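Local coordinates for ferric uptake regulation protein (Helicobacter pylori, PDB 2XIG) that probably represses the transcription of its target genes by binding their operators as a homodimer with ferrous iron as cofactor, at residues E30-V33 and S34-R38; T41-P45 and E46-H50. The protein carries 2 engineered substitutions. All coordinates share one frame; numbering follows the deposited sequence.

Contact 1 and contact 2 come one after the other along the chain, both in the part that, by similarity, binds DNA. Contact 1 lies on helix 27-38. Contact 2 covers the end of the loop that follows and the start of helix 45-52. Their centres are about 10 Å apart. The two touch through apolar side chains: Val35 meets Leu43, Leu36 meets both Leu43 and Ile48, and Val32 meets Ile48. Helix 61-73 packs on both. The loop also carries His42, a ligand of a bound zinc ion, which places a metal site of this regulator next to the packed helices.

Contact 1 (E30-V33 and S34-R38); sequences EEVV and SVLYR
Glu31 and Arg38 meet because both side chains bend. Glu31 leaves with CG anti to the backbone N (chi1 -163°) and then folds at chi2 (54°). Arg38 bends at chi3, which turns its guanidinium back along the helix. The result is an i to i+7 salt bridge on helix 27-38, two turns apart, in the helical part of the Fur family domain that by similarity binds DNA. Glu31 OE2 lies 2.8 Å from Arg38 NH2, at the guanidinium edge and near its plane. The carboxylate plane is turned 33° from the guanidinium plane. The N-H of NH2 points poorly at the oxygen, so the hydrogen bond within this ion pair is weak. One guanidinium face lies over Ser34 O and Val35 N, offset toward its rim. Val35 CG2 lies 4.0 Å from Glu31 OE2, and the two side chains cross at about a right angle.

On the buried side, Val32 CG1 comes within 4.3 Å of Leu36 CD1, one turn on. Val32 and Val33 also pack on helix 61-73, while Val33, Ser34 and Tyr37 touch helix 7-20. Helix 27-38 thus packs against helices 7-20 and 61-73, and also against helix 45-52 through Val32, Val35 and Leu36. The Tyr37 phenol reaches out to Glu5, whose O is hydrogen-bonded to its OH.

The backbone follows the regular helical pattern, with Val35 N bonded to Glu31 O and Tyr37 N to Val33 O. Ser34 adds a side-chain bond that satisfies its buried hydroxyl. Two donors therefore grip Glu30 O from opposite faces of its carbonyl plane: Ser34 N at 2.9 Å, and Ser34 OG, also at 2.9 Å, above the plane.

Contact 2 (T41-P45 and E46-H50); sequences THLSP and EEITH. With ZN (zinc ion), chain L.
Ser44 and Glu47 form a capping box at the start of helix 45-52, with Ser44 at the N-cap. Glu47 N donates to Ser44 OG at 3.2 Å. In return Ser44 N donates to Glu47 OE1 at 3.0 Å, a nearly straight bond (169°) that uses the anti lone pair of the carboxylate oxygen. Ser44 OG stands between its own backbone N and carbonyl carbon (chi1 66°), which turns it to the first turn of the helix. The extended Glu47 chain runs back past it, with CG 3.2 Å from Ser44 OG. Ile48 N then bonds to Ser44 O, the first of the regular helical bonds. One residue on, Thr49 N and Thr49 OG1 both bond to Pro45 O. The hydroxyl sits 2.8 Å from Pro45 O and above the carbonyl plane, on the face opposite the amide.

Leu43 lies against the box. Its CD2 lies 3.6 Å from Glu47 OE1, and the two side chains cross at about a right angle. Leu43 CB packs at 3.8 Å on Ile48 CG1. Both residues lean on Leu36 of helix 27-38, and Leu43 pairs through its backbone with Tyr89 of strand 86-91. Arg88 of that strand makes a long, weak ion pair with Glu47 OE1.

One residue before Leu43, His42 NE2 binds the zinc ion at 2.2 Å, together with Glu90, His97 and His99. The short link from His42 to Ser44 puts the metal ligand two residues before the helix cap, in one run of chain. At the cap itself, the Glu47 carboxylate accepts from Ser44 N near the amino end of the helix, which would probably favour its anionic form.

Contact 1 (E30-V33 and S34-R38)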
ATOM      1  N   GLU C  30       7.046  18.085  30.114  1.00 26.12           N
ATOM      2  CA  GLU C  30       5.783  18.300  30.810  1.00 24.70           C
ATOM      3  C   GLU C  30       4.744  18.889  29.849  1.00 23.85           C
ATOM      4  O   GLU C  30       3.563  18.576  29.934  1.00 21.17           O
ATOM      5  CB  GLU C  30       5.972  19.225  32.029  1.00 29.36           C
ATOM      6  CG  GLU C  30       6.936  18.681  33.084  1.00 30.92           C
ATOM      7  CD  GLU C  30       7.102  19.608  34.289  1.00 38.89           C
ATOM      8  OE1 GLU C  30       7.590  19.127  35.334  1.00 39.94           O
ATOM      9  OE2 GLU C  30       6.751  20.807  34.195  1.00 38.15           O
ATOM     10  N   GLU C  31       5.189  19.739  28.930  1.00 24.05           N
ATOM     11  CA  GLU C  31       4.270  20.340  27.968  1.00 25.21           C
ATOM     12  C   GLU C  31       3.677  19.295  27.010  1.00 19.86           C
ATOM     13  O   GLU C  31       2.498  19.366  26.668  1.00 18.69           O
ATOM     14  CB  GLU C  31       4.952  21.467  27.188  1.00 35.71           C
ATOM     15  CG  GLU C  31       3.971  22.395  26.476  1.00 46.33           C
ATOM     16  CD  GLU C  31       2.920  22.963  27.420  1.00 53.80           C
ATOM     17  OE1 GLU C  31       3.246  23.193  28.604  1.00 60.05           O
ATOM     18  OE2 GLU C  31       1.770  23.182  26.981  1.00 54.34           O
ATOM     19  N   VAL C  32       4.485  18.327  26.582  1.00 19.93           N
ATOM     20  CA  VAL C  32       3.981  17.238  25.739  1.00 20.58           C
ATOM     21  C   VAL C  32       2.880  16.447  26.460  1.00 22.14           C
ATOM     22  O   VAL C  32       1.835  16.112  25.888  1.00 18.09           O
ATOM     23  CB  VAL C  32       5.105  16.265  25.329  1.00 18.67           C
ATOM     24  CG1 VAL C  32       4.517  15.011  24.687  1.00 16.45           C
ATOM     25  CG2 VAL C  32       6.076  16.945  24.356  1.00 24.86           C
ATOM     26  N   VAL C  33       3.126  16.132  27.723  1.00 19.21           N
ATOM     27  CA  VAL C  33       2.124  15.411  28.499  1.00 15.56           C
ATOM     28  C   VAL C  33       0.860  16.248  28.602  1.00 13.84           C
ATOM     29  O   VAL C  33      -0.239  15.734  28.414  1.00 15.30           O
ATOM     30  CB  VAL C  33       2.630  15.051  29.908  1.00 22.58           C
ATOM     31  CG1 VAL C  33       1.485  14.487  30.764  1.00 21.70           C
ATOM     32  CG2 VAL C  33       3.770  14.053  29.816  1.00 22.92           C
ATOM     33  N   SER C  34       1.022  17.537  28.883  1.00 18.15           N
ATOM     34  CA  SER C  34      -0.125  18.417  29.088  1.00 22.44           C
ATOM     35  C   SER C  34      -0.928  18.612  27.799  1.00 18.65           C
ATOM     36  O   SER C  34      -2.155  18.608  27.828  1.00 20.94           O
ATOM     37  CB  SER C  34       0.320  19.764  29.664  1.00 21.79           C
ATOM     38  OG  SER C  34       0.981  19.587  30.906  1.00 25.37           O
ATOM     39  N   VAL C  35      -0.239  18.782  26.673  1.00 18.49           N
ATOM     40  CA  VAL C  35      -0.938  18.858  25.391  1.00 20.54           C
ATOM     41  C   VAL C  35      -1.822  17.626  25.172  1.00 21.45           C
ATOM     42  O   VAL C  35      -2.994  17.750  24.814  1.00 19.91           O
ATOM     43  CB  VAL C  35       0.032  19.056  24.198  1.00 17.04           C
ATOM     44  CG1 VAL C  35      -0.681  18.783  22.883  1.00 20.83           C
ATOM     45  CG2 VAL C  35       0.610  20.468  24.215  1.00 23.31           C
ATOM     46  N   LEU C  36      -1.266  16.437  25.402  1.00 14.35           N
ATOM     47  CA  LEU C  36      -2.016  15.207  25.197  1.00 12.54           C
ATOM     48  C   LEU C  36      -3.158  15.056  26.190  1.00 19.65           C
ATOM     49  O   LEU C  36      -4.258  14.646  25.816  1.00 19.51           O
ATOM     50  CB  LEU C  36      -1.091  13.984  25.251  1.00 19.40           C
ATOM     51  CG  LEU C  36      -0.177  13.832  24.029  1.00 18.29           C
ATOM     52  CD1 LEU C  36       0.895  12.767  24.263  1.00 20.79           C
ATOM     53  CD2 LEU C  36      -0.994  13.507  22.797  1.00 19.65           C
ATOM     54  N   TYR C  37      -2.889  15.369  27.456  1.00 18.29           N
ATOM     55  CA  TYR C  37      -3.931  15.319  28.480  1.00 13.29           C
ATOM     56  C   TYR C  37      -5.118  16.182  28.068  1.00 18.89           C
ATOM     57  O   TYR C  37      -6.276  15.789  28.216  1.00 19.71           O
ATOM     58  CB  TYR C  37      -3.376  15.822  29.805  1.00 15.91           C
ATOM     59  CG  TYR C  37      -4.304  15.578  30.976  1.00 20.35           C
ATOM     60  CD1 TYR C  37      -4.189  14.421  31.737  1.00 19.86           C
ATOM     61  CD2 TYR C  37      -5.294  16.496  31.311  1.00 19.03           C
ATOM     62  CE1 TYR C  37      -5.031  14.182  32.817  1.00 21.41           C
ATOM     63  CE2 TYR C  37      -6.147  16.267  32.398  1.00 20.80           C
ATOM     64  CZ  TYR C  37      -6.009  15.107  33.141  1.00 21.69           C
ATOM     65  OH  TYR C  37      -6.848  14.865  34.218  1.00 21.52           O
ATOM     66  N   ARG C  38      -4.815  17.364  27.543  1.00 22.14           N
ATOM     67  CA  ARG C  38      -5.845  18.342  27.217  1.00 23.09           C
ATOM     68  C   ARG C  38      -6.616  17.980  25.952  1.00 27.13           C
ATOM     69  O   ARG C  38      -7.721  18.476  25.733  1.00 27.94           O
ATOM     70  CB  ARG C  38      -5.228  19.742  27.091  1.00 21.58           C
ATOM     71  CG  ARG C  38      -4.864  20.369  28.438  1.00 31.06           C
ATOM     72  CD  ARG C  38      -4.453  21.835  28.303  1.00 38.55           C
ATOM     73  NE  ARG C  38      -3.003  22.032  28.327  1.00 47.43           N
ATOM     74  CZ  ARG C  38      -2.258  22.286  27.255  1.00 50.07           C
ATOM     75  NH1 ARG C  38      -2.818  22.373  26.054  1.00 55.01           N
ATOM     76  NH2 ARG C  38      -0.950  22.455  27.382  1.00 47.14           N
TER

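Contact 2 (T41-P45 and E46-H50)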
ATOM      1  N   THR C  41      -8.592  14.251  21.120  1.00 25.48           N
ATOM      2  CA  THR C  41      -8.360  13.390  19.965  1.00 26.36           C
ATOM      3  C   THR C  41      -7.031  12.620  20.092  1.00 28.72           C
ATOM      4  O   THR C  41      -6.473  12.520  21.185  1.00 26.15           O
ATOM      5  CB  THR C  41      -8.458  14.210  18.655  1.00 26.46           C
ATOM      6  OG1 THR C  41      -8.396  13.338  17.514  1.00 31.09           O
ATOM      7  CG2 THR C  41      -7.368  15.275  18.595  1.00 17.05           C
ATOM      8  N   HIS C  42      -6.542  12.054  18.995  1.00 21.43           N
ATOM      9  CA  HIS C  42      -5.236  11.395  19.007  1.00 19.37           C
ATOM     10  C   HIS C  42      -4.305  12.213  18.132  1.00 21.83           C
ATOM     11  O   HIS C  42      -4.643  12.530  17.003  1.00 22.12           O
ATOM     12  CB  HIS C  42      -5.321   9.967  18.477  1.00 24.42           C
ATOM     13  CG  HIS C  42      -6.290   9.097  19.214  1.00 20.15           C
ATOM     14  ND1 HIS C  42      -7.646   9.319  19.186  1.00 20.81           N
ATOM     15  CD2 HIS C  42      -6.102   7.991  19.974  1.00 13.64           C
ATOM     16  CE1 HIS C  42      -8.255   8.398  19.910  1.00 18.10           C
ATOM     17  NE2 HIS C  42      -7.341   7.575  20.389  1.00 16.84           N
ATOM     18  N   LEU C  43      -3.131  12.551  18.645  1.00 18.05           N
ATOM     19  CA  LEU C  43      -2.281  13.534  17.975  1.00 18.08           C
ATOM     20  C   LEU C  43      -1.032  12.925  17.349  1.00 20.93           C
ATOM     21  O   LEU C  43      -0.423  12.026  17.914  1.00 21.65           O
ATOM     22  CB  LEU C  43      -1.874  14.631  18.964  1.00 18.68           C
ATOM     23  CG  LEU C  43      -3.008  15.508  19.501  1.00 23.12           C
ATOM     24  CD1 LEU C  43      -2.463  16.530  20.496  1.00 17.47           C
ATOM     25  CD2 LEU C  43      -3.742  16.201  18.360  1.00 23.09           C
ATOM     26  N   SER C  44      -0.651  13.427  16.176  1.00 19.83           N
ATOM     27  CA  SER C  44       0.611  13.037  15.568  1.00 21.16           C
ATOM     28  C   SER C  44       1.747  13.834  16.194  1.00 20.87           C
ATOM     29  O   SER C  44       1.528  14.906  16.750  1.00 20.05           O
ATOM     30  CB  SER C  44       0.573  13.298  14.055  1.00 19.99           C
ATOM     31  OG  SER C  44       0.500  14.689  13.812  1.00 19.76           O
ATOM     32  N   PRO C  45       2.978  13.316  16.103  1.00 19.36           N
ATOM     33  CA  PRO C  45       4.131  14.088  16.569  1.00 20.66           C
ATOM     34  C   PRO C  45       4.193  15.486  15.940  1.00 22.58           C
ATOM     35  O   PRO C  45       4.548  16.439  16.632  1.00 21.81           O
ATOM     36  CB  PRO C  45       5.318  13.236  16.122  1.00 24.70           C
ATOM     37  CG  PRO C  45       4.778  11.845  16.089  1.00 24.24           C
ATOM     38  CD  PRO C  45       3.367  11.989  15.592  1.00 24.89           C
ATOM     39  N   GLU C  46       3.854  15.606  14.657  1.00 21.64           N
ATOM     40  CA  GLU C  46       3.831  16.911  14.001  1.00 22.05           C
ATOM     41  C   GLU C  46       2.868  17.875  14.690  1.00 18.14           C
ATOM     42  O   GLU C  46       3.213  19.019  14.952  1.00 19.23           O
ATOM     43  CB  GLU C  46       3.463  16.765  12.514  1.00 30.53           C
ATOM     44  CG  GLU C  46       4.547  16.106  11.666  1.00 38.49           C
ATOM     45  CD  GLU C  46       4.041  15.632  10.302  1.00 47.57           C
ATOM     46  OE1 GLU C  46       3.277  14.644  10.258  1.00 51.50           O
ATOM     47  OE2 GLU C  46       4.419  16.234   9.272  1.00 45.67           O
ATOM     48  N   GLU C  47       1.657  17.410  14.982  1.00 19.31           N
ATOM     49  CA  GLU C  47       0.659  18.262  15.626  1.00 23.42           C
ATOM     50  C   GLU C  47       1.076  18.670  17.034  1.00 21.39           C
ATOM     51  O   GLU C  47       0.853  19.799  17.468  1.00 18.44           O
ATOM     52  CB  GLU C  47      -0.679  17.537  15.705  1.00 25.94           C
ATOM     53  CG  GLU C  47      -1.301  17.223  14.377  1.00 29.67           C
ATOM     54  CD  GLU C  47      -2.630  16.530  14.548  1.00 38.40           C
ATOM     55  OE1 GLU C  47      -2.651  15.393  15.072  1.00 28.46           O
ATOM     56  OE2 GLU C  47      -3.653  17.129  14.155  1.00 47.47           O
ATOM     57  N   ILE C  48       1.663  17.730  17.764  1.00 19.26           N
ATOM     58  CA  ILE C  48       2.171  18.029  19.093  1.00 19.72           C
ATOM     59  C   ILE C  48       3.256  19.098  19.010  1.00 17.81           C
ATOM     60  O   ILE C  48       3.314  20.009  19.839  1.00 23.44           O
ATOM     61  CB  ILE C  48       2.696  16.750  19.785  1.00 21.51           C
ATOM     62  CG1 ILE C  48       1.532  15.802  20.075  1.00 16.59           C
ATOM     63  CG2 ILE C  48       3.448  17.083  21.067  1.00 21.06           C
ATOM     64  CD1 ILE C  48       1.958  14.354  20.318  1.00 21.50           C
ATOM     65  N   THR C  49       4.104  18.996  17.989  1.00 17.25           N
ATOM     66  CA  THR C  49       5.179  19.960  17.799  1.00 16.30           C
ATOM     67  C   THR C  49       4.587  21.333  17.501  1.00 14.88           C
ATOM     68  O   THR C  49       5.027  22.336  18.063  1.00 21.96           O
ATOM     69  CB  THR C  49       6.128  19.528  16.661  1.00 22.39           C
ATOM     70  OG1 THR C  49       6.681  18.242  16.971  1.00 22.32           O
ATOM     71  CG2 THR C  49       7.266  20.534  16.468  1.00 22.51           C
ATOM     72  N   HIS C  50       3.584  21.366  16.623  1.00 25.18           N
ATOM     73  CA  HIS C  50       2.883  22.608  16.299  1.00 23.40           C
ATOM     74  C   HIS C  50       2.458  23.310  17.590  1.00 18.76           C
ATOM     75  O   HIS C  50       2.700  24.498  17.770  1.00 23.44           O
ATOM     76  CB  HIS C  50       1.635  22.340  15.437  1.00 22.61           C
ATOM     77  CG  HIS C  50       1.902  22.225  13.962  1.00 33.27           C
ATOM     78  ND1 HIS C  50       2.480  23.237  13.223  1.00 36.92           N
ATOM     79  CD2 HIS C  50       1.628  21.230  13.081  1.00 31.95           C
ATOM     80  CE1 HIS C  50       2.568  22.863  11.957  1.00 38.06           C
ATOM     81  NE2 HIS C  50       2.061  21.649  11.844  1.00 34.97           N
TER
HETATM   82 ZN    ZN L1151      -7.388   5.890  21.779  1.00 21.04          ZN